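Mannose-specific lectin CEA chain 1 (Colocasia esculenta, PDB 5D5G) binds mannose as a lectin, agglutinates rabbit erythrocytes and is insecticidal towards cotton aphids and other hemipteran insects. Local coordinates at residues Gln28-Leu33 with Asn43-Gly48; Gly9-Arg14 with Lys52-Asp57; Gln77-Asn82 with Phe96-Phe101. One frame throughout, in Å; residues are numbered along the deposited sequence.

Interaction 1 (Gln28-Leu33 with Asn43-Gly48)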
ATOM      1  N   GLN A  28       2.094   0.969 -21.050  1.00 12.34           N
ATOM      2  CA  GLN A  28       2.566   1.544 -22.294  1.00 19.94           C
ATOM      3  C   GLN A  28       1.440   1.703 -23.314  1.00 30.59           C
ATOM      4  O   GLN A  28       0.300   1.269 -23.092  1.00 20.11           O
ATOM      5  CB  GLN A  28       3.690   0.688 -22.878  1.00 13.48           C
ATOM      6  CG  GLN A  28       5.012   0.807 -22.148  1.00 11.62           C
ATOM      7  CD  GLN A  28       6.075  -0.070 -22.771  1.00 18.31           C
ATOM      8  OE1 GLN A  28       7.261   0.076 -22.488  1.00 17.60           O
ATOM      9  NE2 GLN A  28       5.655  -0.982 -23.636  1.00 13.67           N
ATOM     10  N   ASP A  29       1.767   2.323 -24.441  1.00 21.53           N
ATOM     11  CA  ASP A  29       0.761   2.594 -25.448  1.00 22.80           C
ATOM     12  C   ASP A  29       0.691   1.486 -26.494  1.00 23.29           C
ATOM     13  O   ASP A  29      -0.132   1.540 -27.405  1.00 24.60           O
ATOM     14  CB  ASP A  29       0.990   3.965 -26.087  1.00 17.98           C
ATOM     15  CG  ASP A  29      -0.307   4.734 -26.278  1.00 25.18           C
ATOM     16  OD1 ASP A  29      -1.201   4.210 -26.986  1.00 28.94           O
ATOM     17  OD2 ASP A  29      -0.446   5.843 -25.699  1.00 19.65           O
ATOM     18  N   ASP A  30       1.546   0.477 -26.357  1.00 15.53           N
ATOM     19  CA  ASP A  30       1.445  -0.702 -27.207  1.00 18.02           C
ATOM     20  C   ASP A  30       0.616  -1.736 -26.453  1.00 28.21           C
ATOM     21  O   ASP A  30       0.708  -2.941 -26.704  1.00 23.93           O
ATOM     22  CB  ASP A  30       2.826  -1.254 -27.564  1.00 22.14           C
ATOM     23  CG  ASP A  30       3.579  -1.757 -26.361  1.00 25.81           C
ATOM     24  OD1 ASP A  30       3.326  -1.235 -25.261  1.00 27.20           O
ATOM     25  OD2 ASP A  30       4.417  -2.675 -26.518  1.00 24.47           O
ATOM     26  N   CYS A  31      -0.179  -1.230 -25.511  1.00 25.71           N
ATOM     27  CA  CYS A  31      -1.046  -2.024 -24.634  1.00 32.25           C
ATOM     28  C   CYS A  31      -0.340  -3.117 -23.832  1.00 28.14           C
ATOM     29  O   CYS A  31      -0.988  -3.998 -23.276  1.00 29.60           O
ATOM     30  CB  CYS A  31      -2.227  -2.623 -25.403  1.00 28.99           C
ATOM     31  SG  CYS A  31      -3.650  -2.965 -24.358  1.00 32.94           S
ATOM     32  N   ASN A  32       0.982  -3.073 -23.777  1.00 24.85           N
ATOM     33  CA  ASN A  32       1.696  -3.992 -22.918  1.00 19.82           C
ATOM     34  C   ASN A  32       1.943  -3.286 -21.614  1.00 19.41           C
ATOM     35  O   ASN A  32       2.380  -2.139 -21.601  1.00 28.57           O
ATOM     36  CB  ASN A  32       3.028  -4.405 -23.534  1.00 19.51           C
ATOM     37  CG  ASN A  32       3.670  -5.563 -22.798  1.00 20.49           C
ATOM     38  OD1 ASN A  32       3.337  -5.835 -21.644  1.00 27.40           O
ATOM     39  ND2 ASN A  32       4.600  -6.251 -23.457  1.00 19.10           N
ATOM     40  N   LEU A  33       1.656  -3.960 -20.511  1.00 22.95           N
ATOM     41  CA  LEU A  33       2.067  -3.447 -19.215  1.00 20.89           C
ATOM     42  C   LEU A  33       3.440  -3.979 -18.908  1.00 16.65           C
ATOM     43  O   LEU A  33       3.638  -5.196 -18.795  1.00 12.52           O
ATOM     44  CB  LEU A  33       1.129  -3.890 -18.105  1.00 18.60           C
ATOM     45  CG  LEU A  33       1.644  -3.427 -16.741  1.00 14.32           C
ATOM     46  CD1 LEU A  33       1.093  -2.049 -16.381  1.00 12.18           C
ATOM     47  CD2 LEU A  33       1.291  -4.449 -15.676  1.00 13.59           C
ATOM     48  N   ASN A  43       2.853  -8.852 -21.262  1.00 19.79           N
ATOM     49  CA  ASN A  43       3.016  -9.412 -22.609  1.00 26.79           C
ATOM     50  C   ASN A  43       1.778  -9.254 -23.495  1.00 20.92           C
ATOM     51  O   ASN A  43       1.402 -10.155 -24.246  1.00 22.91           O
ATOM     52  CB  ASN A  43       3.484 -10.870 -22.554  1.00 20.26           C
ATOM     53  CG  ASN A  43       4.025 -11.359 -23.884  1.00 22.02           C
ATOM     54  OD1 ASN A  43       4.620 -10.596 -24.651  1.00 24.90           O
ATOM     55  ND2 ASN A  43       3.812 -12.636 -24.169  1.00 17.80           N
ATOM     56  N   THR A  44       1.152  -8.091 -23.393  1.00 16.98           N
ATOM     57  CA  THR A  44       0.025  -7.761 -24.236  1.00 22.16           C
ATOM     58  C   THR A  44       0.397  -6.634 -25.189  1.00 24.97           C
ATOM     59  O   THR A  44      -0.352  -5.664 -25.346  1.00 21.03           O
ATOM     60  CB  THR A  44      -1.153  -7.315 -23.397  1.00 27.23           C
ATOM     61  OG1 THR A  44      -0.746  -6.202 -22.593  1.00 23.32           O
ATOM     62  CG2 THR A  44      -1.604  -8.447 -22.502  1.00 26.88           C
ATOM     63  N   ALA A  45       1.562  -6.770 -25.819  1.00 25.11           N
ATOM     64  CA  ALA A  45       2.036  -5.778 -26.785  1.00 28.15           C
ATOM     65  C   ALA A  45       1.296  -5.894 -28.119  1.00 27.38           C
ATOM     66  O   ALA A  45       1.166  -6.987 -28.679  1.00 26.17           O
ATOM     67  CB  ALA A  45       3.543  -5.904 -26.991  1.00 19.03           C
ATOM     68  N   ASN A  46       0.808  -4.756 -28.605  1.00 27.38           N
ATOM     69  CA  ASN A  46       0.024  -4.671 -29.836  1.00 30.04           C
ATOM     70  C   ASN A  46      -1.384  -5.234 -29.685  1.00 26.10           C
ATOM     71  O   ASN A  46      -2.205  -5.094 -30.575  1.00 31.09           O
ATOM     72  CB  ASN A  46       0.739  -5.323 -31.036  0.30 27.06           C
ATOM     73  CG  ASN A  46       2.123  -4.732 -31.305  1.00 31.28           C
ATOM     74  OD1 ASN A  46       3.129  -5.450 -31.287  1.00 22.74           O
ATOM     75  ND2 ASN A  46       2.174  -3.426 -31.579  1.00 22.98           N
ATOM     76  N   LYS A  47      -1.671  -5.853 -28.545  1.00 29.49           N
ATOM     77  CA  LYS A  47      -2.990  -6.436 -28.303  1.00 30.68           C
ATOM     78  C   LYS A  47      -4.097  -5.403 -28.066  1.00 31.16           C
ATOM     79  O   LYS A  47      -5.070  -5.685 -27.359  1.00 28.33           O
ATOM     80  CB  LYS A  47      -2.948  -7.401 -27.112  1.00 25.89           C
ATOM     81  CG  LYS A  47      -1.969  -8.561 -27.232  0.60 25.01           C
ATOM     82  CD  LYS A  47      -2.286  -9.623 -26.177  0.60 27.04           C
ATOM     83  CE  LYS A  47      -1.144 -10.613 -25.969  1.00 27.26           C
ATOM     84  NZ  LYS A  47      -0.899 -11.500 -27.138  1.00 32.06           N
ATOM     85  N   GLY A  48      -3.959  -4.214 -28.649  1.00 27.32           N
ATOM     86  CA  GLY A  48      -4.959  -3.171 -28.479  1.00 32.75           C
ATOM     87  C   GLY A  48      -4.374  -1.795 -28.203  1.00 30.97           C
ATOM     88  O   GLY A  48      -3.154  -1.613 -28.218  1.00 22.00           O
TER

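Interaction 2 (Gly9-Arg14 with Lys52-Asp57)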
ATOM      1  N   GLY A   9     -10.643   0.594  -8.021  1.00 17.63           N
ATOM      2  CA  GLY A   9     -11.558   1.672  -8.348  1.00 16.85           C
ATOM      3  C   GLY A   9     -10.830   2.788  -9.084  1.00 33.42           C
ATOM      4  O   GLY A   9     -11.456   3.669  -9.683  1.00 35.99           O
ATOM      5  N   GLN A  10      -9.499   2.745  -9.034  1.00 25.63           N
ATOM      6  CA  GLN A  10      -8.653   3.744  -9.680  1.00 20.59           C
ATOM      7  C   GLN A  10      -8.034   3.161 -10.935  1.00 23.70           C
ATOM      8  O   GLN A  10      -7.938   1.941 -11.063  1.00 22.98           O
ATOM      9  CB  GLN A  10      -7.531   4.196  -8.737  1.00 13.04           C
ATOM     10  CG  GLN A  10      -7.984   4.997  -7.515  1.00 13.93           C
ATOM     11  CD  GLN A  10      -6.821   5.448  -6.650  1.00  8.62           C
ATOM     12  OE1 GLN A  10      -5.759   4.801  -6.609  1.00  6.61           O
ATOM     13  NE2 GLN A  10      -7.013   6.557  -5.946  1.00  6.58           N
ATOM     14  N   THR A  11      -7.575   4.022 -11.844  1.00 12.80           N
ATOM     15  CA  THR A  11      -7.017   3.536 -13.105  1.00 19.29           C
ATOM     16  C   THR A  11      -5.628   4.092 -13.465  1.00 16.59           C
ATOM     17  O   THR A  11      -5.357   5.280 -13.306  1.00 12.24           O
ATOM     18  CB  THR A  11      -7.988   3.804 -14.270  1.00 22.21           C
ATOM     19  OG1 THR A  11      -9.338   3.570 -13.839  1.00 24.37           O
ATOM     20  CG2 THR A  11      -7.670   2.892 -15.422  1.00 20.24           C
ATOM     21  N   LEU A  12      -4.747   3.211 -13.925  1.00 16.18           N
ATOM     22  CA  LEU A  12      -3.451   3.610 -14.454  1.00 17.74           C
ATOM     23  C   LEU A  12      -3.577   3.781 -15.976  1.00 21.94           C
ATOM     24  O   LEU A  12      -3.364   2.832 -16.744  1.00 19.38           O
ATOM     25  CB  LEU A  12      -2.399   2.552 -14.133  1.00 13.44           C
ATOM     26  CG  LEU A  12      -1.030   2.760 -14.772  1.00 16.97           C
ATOM     27  CD1 LEU A  12      -0.325   3.944 -14.145  1.00 13.60           C
ATOM     28  CD2 LEU A  12      -0.207   1.489 -14.663  1.00 17.89           C
ATOM     29  N   ASP A  13      -3.928   4.997 -16.392  1.00 19.69           N
ATOM     30  CA  ASP A  13      -4.279   5.302 -17.787  1.00 18.23           C
ATOM     31  C   ASP A  13      -3.158   5.015 -18.780  1.00 24.43           C
ATOM     32  O   ASP A  13      -2.032   4.702 -18.388  1.00 21.67           O
ATOM     33  CB  ASP A  13      -4.724   6.763 -17.917  1.00 19.08           C
ATOM     34  CG  ASP A  13      -5.765   6.963 -19.014  1.00 24.48           C
ATOM     35  OD1 ASP A  13      -5.910   6.055 -19.861  1.00 24.62           O
ATOM     36  OD2 ASP A  13      -6.432   8.023 -19.037  1.00 30.47           O
ATOM     37  N   ARG A  14      -3.491   5.117 -20.067  1.00 21.38           N
ATOM     38  CA  ARG A  14      -2.526   4.989 -21.161  1.00 23.82           C
ATOM     39  C   ARG A  14      -1.227   5.759 -20.860  1.00 18.12           C
ATOM     40  O   ARG A  14      -1.272   6.895 -20.399  1.00 18.73           O
ATOM     41  CB  ARG A  14      -3.174   5.480 -22.461  1.00 18.51           C
ATOM     42  CG  ARG A  14      -3.742   6.897 -22.362  0.50 18.94           C
ATOM     43  CD  ARG A  14      -5.023   7.083 -23.166  0.50 20.87           C
ATOM     44  NE  ARG A  14      -5.142   8.446 -23.688  0.50 23.52           N
ATOM     45  CZ  ARG A  14      -5.737   9.453 -23.054  0.50 23.05           C
ATOM     46  NH1 ARG A  14      -6.279   9.268 -21.858  0.50 17.13           N
ATOM     47  NH2 ARG A  14      -5.789  10.652 -23.620  0.50 23.52           N
ATOM     48  N   LYS A  52      -6.028   0.610 -20.434  1.00 25.86           N
ATOM     49  CA  LYS A  52      -6.137   1.069 -19.061  1.00 25.90           C
ATOM     50  C   LYS A  52      -5.836  -0.082 -18.129  1.00 27.58           C
ATOM     51  O   LYS A  52      -6.200  -1.226 -18.421  1.00 19.13           O
ATOM     52  CB  LYS A  52      -7.566   1.526 -18.781  1.00 24.87           C
ATOM     53  CG  LYS A  52      -8.026   2.714 -19.586  1.00 25.87           C
ATOM     54  CD  LYS A  52      -9.433   3.134 -19.187  1.00 23.91           C
ATOM     55  CE  LYS A  52      -9.772   4.492 -19.782  1.00 34.47           C
ATOM     56  NZ  LYS A  52      -8.608   5.085 -20.524  1.00 39.02           N
ATOM     57  N   LEU A  53      -5.189   0.214 -17.003  1.00 29.86           N
ATOM     58  CA  LEU A  53      -5.039  -0.782 -15.946  1.00 18.34           C
ATOM     59  C   LEU A  53      -5.875  -0.419 -14.745  1.00 16.71           C
ATOM     60  O   LEU A  53      -5.815   0.703 -14.252  1.00 18.93           O
ATOM     61  CB  LEU A  53      -3.589  -0.973 -15.524  1.00 19.17           C
ATOM     62  CG  LEU A  53      -3.521  -2.238 -14.679  1.00 14.17           C
ATOM     63  CD1 LEU A  53      -4.173  -3.360 -15.448  1.00 12.91           C
ATOM     64  CD2 LEU A  53      -2.104  -2.616 -14.305  1.00 14.81           C
ATOM     65  N   THR A  54      -6.645  -1.393 -14.276  1.00 18.58           N
ATOM     66  CA  THR A  54      -7.640  -1.178 -13.243  1.00 12.40           C
ATOM     67  C   THR A  54      -7.444  -2.209 -12.153  1.00 10.61           C
ATOM     68  O   THR A  54      -6.668  -3.155 -12.317  1.00 13.06           O
ATOM     69  CB  THR A  54      -9.020  -1.419 -13.831  1.00 10.80           C
ATOM     70  OG1 THR A  54      -8.953  -2.582 -14.671  1.00 14.18           O
ATOM     71  CG2 THR A  54      -9.457  -0.223 -14.673  1.00 17.81           C
ATOM     72  N   LEU A  55      -8.172  -2.044 -11.051  1.00  8.87           N
ATOM     73  CA  LEU A  55      -8.117  -3.012  -9.957  1.00 13.99           C
ATOM     74  C   LEU A  55      -9.522  -3.364  -9.497  1.00 15.19           C
ATOM     75  O   LEU A  55     -10.298  -2.485  -9.113  1.00 16.83           O
ATOM     76  CB  LEU A  55      -7.287  -2.466  -8.788  1.00 18.23           C
ATOM     77  CG  LEU A  55      -6.997  -3.392  -7.604  1.00 10.23           C
ATOM     78  CD1 LEU A  55      -6.291  -4.650  -8.081  1.00  9.70           C
ATOM     79  CD2 LEU A  55      -6.145  -2.661  -6.553  1.00 10.65           C
ATOM     80  N   THR A  56      -9.864  -4.645  -9.568  1.00 10.73           N
ATOM     81  CA  THR A  56     -11.217  -5.060  -9.221  1.00 17.06           C
ATOM     82  C   THR A  56     -11.326  -5.241  -7.738  1.00 17.89           C
ATOM     83  O   THR A  56     -10.323  -5.277  -7.031  1.00 13.94           O
ATOM     84  CB  THR A  56     -11.561  -6.395  -9.832  1.00 13.47           C
ATOM     85  OG1 THR A  56     -10.501  -7.310  -9.538  1.00 19.04           O
ATOM     86  CG2 THR A  56     -11.689  -6.256 -11.329  1.00 15.06           C
ATOM     87  N   ASP A  57     -12.556  -5.397  -7.269  1.00 29.00           N
ATOM     88  CA  ASP A  57     -12.804  -5.499  -5.841  1.00 16.31           C
ATOM     89  C   ASP A  57     -12.535  -6.881  -5.295  1.00 20.01           C
ATOM     90  O   ASP A  57     -12.885  -7.177  -4.164  1.00 18.87           O
ATOM     91  CB  ASP A  57     -14.231  -5.076  -5.527  1.00 11.17           C
ATOM     92  CG  ASP A  57     -14.527  -3.687  -6.007  1.00 23.77           C
ATOM     93  OD1 ASP A  57     -13.575  -3.014  -6.472  1.00 30.45           O
ATOM     94  OD2 ASP A  57     -15.699  -3.265  -5.922  1.00 22.95           O
TER

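Interaction 3 (Gln77-Asn82 with Phe96-Phe101). With MG (magnesium ion), chain E.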
ATOM      1  N   GLN A  77      -7.691 -14.036  -7.006  1.00 21.07           N
ATOM      2  CA  GLN A  77      -8.918 -13.409  -6.526  1.00 19.86           C
ATOM      3  C   GLN A  77      -9.110 -13.646  -5.038  1.00 21.72           C
ATOM      4  O   GLN A  77      -8.541 -14.577  -4.466  1.00 17.66           O
ATOM      5  CB  GLN A  77     -10.132 -13.988  -7.265  0.20 20.47           C
ATOM      6  CG  GLN A  77     -10.045 -13.970  -8.786  0.10 21.00           C
ATOM      7  CD  GLN A  77     -10.957 -14.995  -9.433  0.10 21.06           C
ATOM      8  OE1 GLN A  77     -11.974 -15.388  -8.861  0.50 26.29           O
ATOM      9  NE2 GLN A  77     -10.590 -15.442 -10.629  0.20 18.80           N
ATOM     10  N   SER A  78      -9.932 -12.806  -4.417  1.00 18.89           N
ATOM     11  CA  SER A  78     -10.299 -12.999  -3.021  1.00 27.43           C
ATOM     12  C   SER A  78     -11.657 -12.377  -2.747  1.00 20.25           C
ATOM     13  O   SER A  78     -12.463 -12.191  -3.657  1.00 31.14           O
ATOM     14  CB  SER A  78      -9.246 -12.404  -2.088  0.50 20.04           C
ATOM     15  OG  SER A  78      -9.649 -12.543  -0.741  0.50 22.04           O
ATOM     16  N   VAL A  79     -11.910 -12.041  -1.493  1.00 19.71           N
ATOM     17  CA  VAL A  79     -13.202 -11.505  -1.125  1.00 17.90           C
ATOM     18  C   VAL A  79     -13.388 -10.093  -1.656  1.00 19.55           C
ATOM     19  O   VAL A  79     -12.443  -9.458  -2.102  1.00 17.52           O
ATOM     20  CB  VAL A  79     -13.369 -11.502   0.392  1.00 17.55           C
ATOM     21  CG1 VAL A  79     -12.901 -12.835   0.967  1.00 20.58           C
ATOM     22  CG2 VAL A  79     -12.585 -10.361   1.000  1.00 18.55           C
ATOM     23  N   LYS A  80     -14.621  -9.609  -1.613  1.00 19.10           N
ATOM     24  CA  LYS A  80     -14.943  -8.255  -2.043  1.00 16.76           C
ATOM     25  C   LYS A  80     -14.373  -7.221  -1.081  1.00 17.62           C
ATOM     26  O   LYS A  80     -14.772  -7.159   0.073  1.00 15.89           O
ATOM     27  CB  LYS A  80     -16.465  -8.093  -2.095  1.00 13.64           C
ATOM     28  CG  LYS A  80     -16.972  -6.873  -2.844  1.00 19.99           C
ATOM     29  CD  LYS A  80     -18.270  -6.358  -2.224  1.00 10.46           C
ATOM     30  CE  LYS A  80     -19.051  -5.487  -3.200  1.00 24.82           C
ATOM     31  NZ  LYS A  80     -18.206  -4.352  -3.698  1.00 24.62           N
ATOM     32  N   GLY A  81     -13.454  -6.384  -1.542  1.00 14.87           N
ATOM     33  CA  GLY A  81     -12.978  -5.324  -0.679  1.00 15.24           C
ATOM     34  C   GLY A  81     -12.166  -4.296  -1.413  1.00 16.40           C
ATOM     35  O   GLY A  81     -12.051  -4.359  -2.632  1.00 20.68           O
ATOM     36  N   ASN A  82     -11.633  -3.333  -0.665  1.00 21.05           N
ATOM     37  CA  ASN A  82     -10.657  -2.398  -1.191  1.00 11.32           C
ATOM     38  C   ASN A  82      -9.330  -3.107  -1.292  1.00 19.22           C
ATOM     39  O   ASN A  82      -8.951  -3.843  -0.379  1.00 20.31           O
ATOM     40  CB  ASN A  82     -10.498  -1.212  -0.258  1.00 12.48           C
ATOM     41  CG  ASN A  82     -11.762  -0.405  -0.123  1.00 13.72           C
ATOM     42  OD1 ASN A  82     -12.848  -0.862  -0.481  1.00 19.60           O
ATOM     43  ND2 ASN A  82     -11.632   0.809   0.414  1.00 27.32           N
ATOM     44  N   PHE A  96      -2.227  -6.322  -2.850  1.00 12.68           N
ATOM     45  CA  PHE A  96      -2.405  -6.485  -1.404  1.00 18.57           C
ATOM     46  C   PHE A  96      -3.850  -6.346  -0.965  1.00 15.27           C
ATOM     47  O   PHE A  96      -4.490  -5.337  -1.260  1.00 14.62           O
ATOM     48  CB  PHE A  96      -1.579  -5.448  -0.621  1.00 18.72           C
ATOM     49  CG  PHE A  96      -0.139  -5.806  -0.480  1.00 17.60           C
ATOM     50  CD1 PHE A  96       0.270  -6.698   0.489  1.00 13.20           C
ATOM     51  CD2 PHE A  96       0.808  -5.264  -1.337  1.00 21.01           C
ATOM     52  CE1 PHE A  96       1.596  -7.046   0.603  1.00 15.33           C
ATOM     53  CE2 PHE A  96       2.143  -5.602  -1.230  1.00 14.68           C
ATOM     54  CZ  PHE A  96       2.536  -6.496  -0.256  1.00 28.91           C
ATOM     55  N   GLY A  97      -4.365  -7.323  -0.221  1.00 18.26           N
ATOM     56  CA  GLY A  97      -5.654  -7.117   0.422  1.00 13.01           C
ATOM     57  C   GLY A  97      -6.580  -8.293   0.694  1.00  6.80           C
ATOM     58  O   GLY A  97      -6.201  -9.456   0.556  1.00 10.17           O
ATOM     59  N   PRO A  98      -7.817  -7.983   1.071  1.00  4.02           N
ATOM     60  CA  PRO A  98      -8.362  -6.631   1.252  1.00 10.22           C
ATOM     61  C   PRO A  98      -7.904  -5.927   2.530  1.00  7.36           C
ATOM     62  O   PRO A  98      -7.127  -6.460   3.312  1.00 12.72           O
ATOM     63  CB  PRO A  98      -9.853  -6.885   1.378  1.00  8.07           C
ATOM     64  CG  PRO A  98      -9.926  -8.230   1.958  1.00  7.36           C
ATOM     65  CD  PRO A  98      -8.842  -9.009   1.283  1.00  7.74           C
ATOM     66  N   SER A  99      -8.426  -4.730   2.738  1.00  8.07           N
ATOM     67  CA  SER A  99      -8.062  -3.944   3.894  1.00 10.10           C
ATOM     68  C   SER A  99      -8.473  -4.652   5.170  1.00 18.84           C
ATOM     69  O   SER A  99      -9.593  -5.151   5.273  1.00 16.33           O
ATOM     70  CB  SER A  99      -8.732  -2.585   3.823  1.00 10.84           C
ATOM     71  OG  SER A  99      -9.975  -2.685   3.165  1.00 11.12           O
ATOM     72  N   VAL A 100      -7.561  -4.700   6.138  1.00 24.36           N
ATOM     73  CA  VAL A 100      -7.864  -5.251   7.451  1.00 11.32           C
ATOM     74  C   VAL A 100      -8.120  -4.108   8.425  1.00 18.88           C
ATOM     75  O   VAL A 100      -8.947  -4.228   9.317  1.00 22.67           O
ATOM     76  CB  VAL A 100      -6.724  -6.142   7.985  1.00 11.39           C
ATOM     77  CG1 VAL A 100      -7.131  -6.782   9.292  0.10 14.11           C
ATOM     78  CG2 VAL A 100      -6.382  -7.230   6.999  1.00  7.41           C
ATOM     79  N   PHE A 101      -7.429  -2.984   8.251  1.00 12.05           N
ATOM     80  CA  PHE A 101      -7.560  -1.878   9.195  1.00 13.18           C
ATOM     81  C   PHE A 101      -7.532  -0.530   8.479  1.00 15.02           C
ATOM     82  O   PHE A 101      -6.807  -0.378   7.502  1.00 13.19           O
ATOM     83  CB  PHE A 101      -6.425  -1.972  10.215  1.00 14.21           C
ATOM     84  CG  PHE A 101      -6.381  -0.837  11.197  1.00 16.96           C
ATOM     85  CD1 PHE A 101      -7.509  -0.460  11.905  1.00 17.99           C
ATOM     86  CD2 PHE A 101      -5.191  -0.174  11.443  1.00 14.60           C
ATOM     87  CE1 PHE A 101      -7.460   0.578  12.816  1.00 10.35           C
ATOM     88  CE2 PHE A 101      -5.137   0.868  12.348  1.00 15.01           C
ATOM     89  CZ  PHE A 101      -6.276   1.238  13.039  1.00 16.97           C
TER
HETATM   90 MG    MG E 201      -5.624  -7.501   2.831  1.00  9.28          MG

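Interaction 1 (Gln28-Leu33 with Asn43-Gly48)
Asn32 lies alongside the turn at Ala45, its CB 3.6 Å from Ala45 N. With CG anti to the backbone N (chi1 -169°), its carboxamide runs on beside the backbone of Asn43 and Thr44, while its ND2 comes to 3.7 Å from Ala45 CB. An amide suits this place because both its ends are used: ND2 donates to Gln41 OE1, and OD1 is hydrogen-bonded to Ser42 OG. Asp30 reaches the same methyl from the same loop, OD2 3.4 Å from Ala45 CB, so two polar side chains touch one small methyl. The carboxylate of Asp30 is folded back over its own loop, CG lying between the backbone N and the carbonyl carbon (chi1 64°). There OD1 accepts from Gln28 NE2 at 2.9 Å, on its syn side but well out of the carboxylate plane, and makes a weak bond with Asn32 N. The backbones meet through Asn46 N, which donates to Asp30 O at 2.6 Å, bent to 149° at the hydrogen. Ala45 CA adds a CH...O contact to this same oxygen. Cys31 turns toward the opposite loop and sets its CB 3.1 Å from Gly48 O; its SG is bonded to Cys51, a covalent tie just beyond Gly48. Glycine fits at 48 because its positive phi would press a CB against the preceding carbonyl. The hydroxyl of Thr44 faces Cys31 O, but that pair is modelled too close to be trusted in detail. Gln28, Asp30 and Asn32 are the first, third and fifth residues of the QxDxNxVxY mannose-binding motif of monocot lectins, and this loop probably forms part of the sugar pocket, as in related lectins.

Interaction 2 (Gly9-Arg14 with Lys52-Asp57)
Lys52 lays its aliphatic chain beside Thr11, with CB 3.6 Å from Thr11 CG2, before its ammonium swings over to Asp13. The two side chains cross obliquely, and the long flexible lysine suits a place where carbon is needed near the strand and charge at its end. A bend at the last torsion, with NZ almost eclipsing CG (chi4 -4°), brings NZ to 2.9 Å from Asp13 OD1 in a salt bridge. That oxygen is held from both faces of its carboxylate plane, by Lys52 NZ on one and by the backbone N of Arg14 on the other. Arg14 NH1 adds a weaker ion pair to OD2, completing a small network whose carboxylate would offset the two like charges.

The backbones run antiparallel: the short strand 11-12 is the edge of the four-stranded sheet that continues through 52-55, 61-64 and 70-73, one of the sheets of the beta-prism II fold of monocot mannose-binding lectins. Leu12 and Leu53 form a hydrogen-bonded pair in it. Leu12 N donates to Leu53 O at 2.7 Å, nearly straight (161°) and in the carbonyl plane, whereas the return bond from Leu53 N to Leu12 O is longer, 3.2 Å, and comes in from above the plane.

Both leucines turn to the interior face, CB to CB at 4.0 Å, where Met27 and Leu33 receive their apolar ends. On the other face the beta-branched Thr11 packs its CG2 against Thr54 CG2 at 3.7 Å, the two side chains lying side by side, while Thr54 OG1 bonds to Val62 O.

Interaction 3 (Gln77-Asn82 with Phe96-Phe101)
Asn82 O receives two donors from the other segment: Ser99 N at 3.3 Å, in a weak hydrogen bond bent to 133°, and Pro98 CA, also at 3.3 Å, in a CH...O contact. Proline has no N-H to offer, so the carbonyl is met by its CA-H and by the N-H of Ser99. Farther out, Asn82 CB lies 3.8 Å from Ser99 OG, small groups that pass one another without a bond.

Pro98 is the centre of the contact. Its peptide bond to Gly97 is cis, and its CB is directed toward the 77-82 loop. The isopropyl of Val79 meets the ring at about a right angle, with CG2 held between the backbone N and the carbonyl carbon and placed 3.5 Å from Pro98 CG. Tyr83 also packs on this ring. Gly81 passes the CB corner of the ring, its CA 4.1 Å from Pro98 CB; a CB at this position would collide with the proline, so glycine suits the crossing.

The loop 77-82 leads into strand 84-88, and the segment 96-101 belongs to the broken strand 92-103, which carries the sheet on into another subunit: Phe96, Ser99 and Phe101 pair antiparallel with a strand of that chain, in keeping with the exchange of C-terminal strands between subunits of the beta-prism II lectins. The corner in this strand falls at Val100.

Pro98 O points away from Asn82 and binds a magnesium ion at 1.9 Å. A backbone atom of the neighbouring subunit binds the same ion, which therefore bridges the two chains where their strands meet.

Overall arrangement
Interaction 2 lies between the other two, its centre about 15 Å from that of interaction 1 and about 16 Å from that of interaction 3; those two are about 28 Å apart on opposite sides of the chain's centre. Along the sequence interaction 1 falls within the span that interaction 2 closes, and interaction 3 follows both. Leu33 packs its CD1 methyl on Leu12 and Leu53, joining the sheet that bears the mannose-binding motif to the sheet of 11-12 and 52-55. At the other end Asp57 O meets Gly81 N in a probable hydrogen bond. One bulb-type lectin domain thus carries a probable sugar-binding loop at one end and a subunit interface at the other.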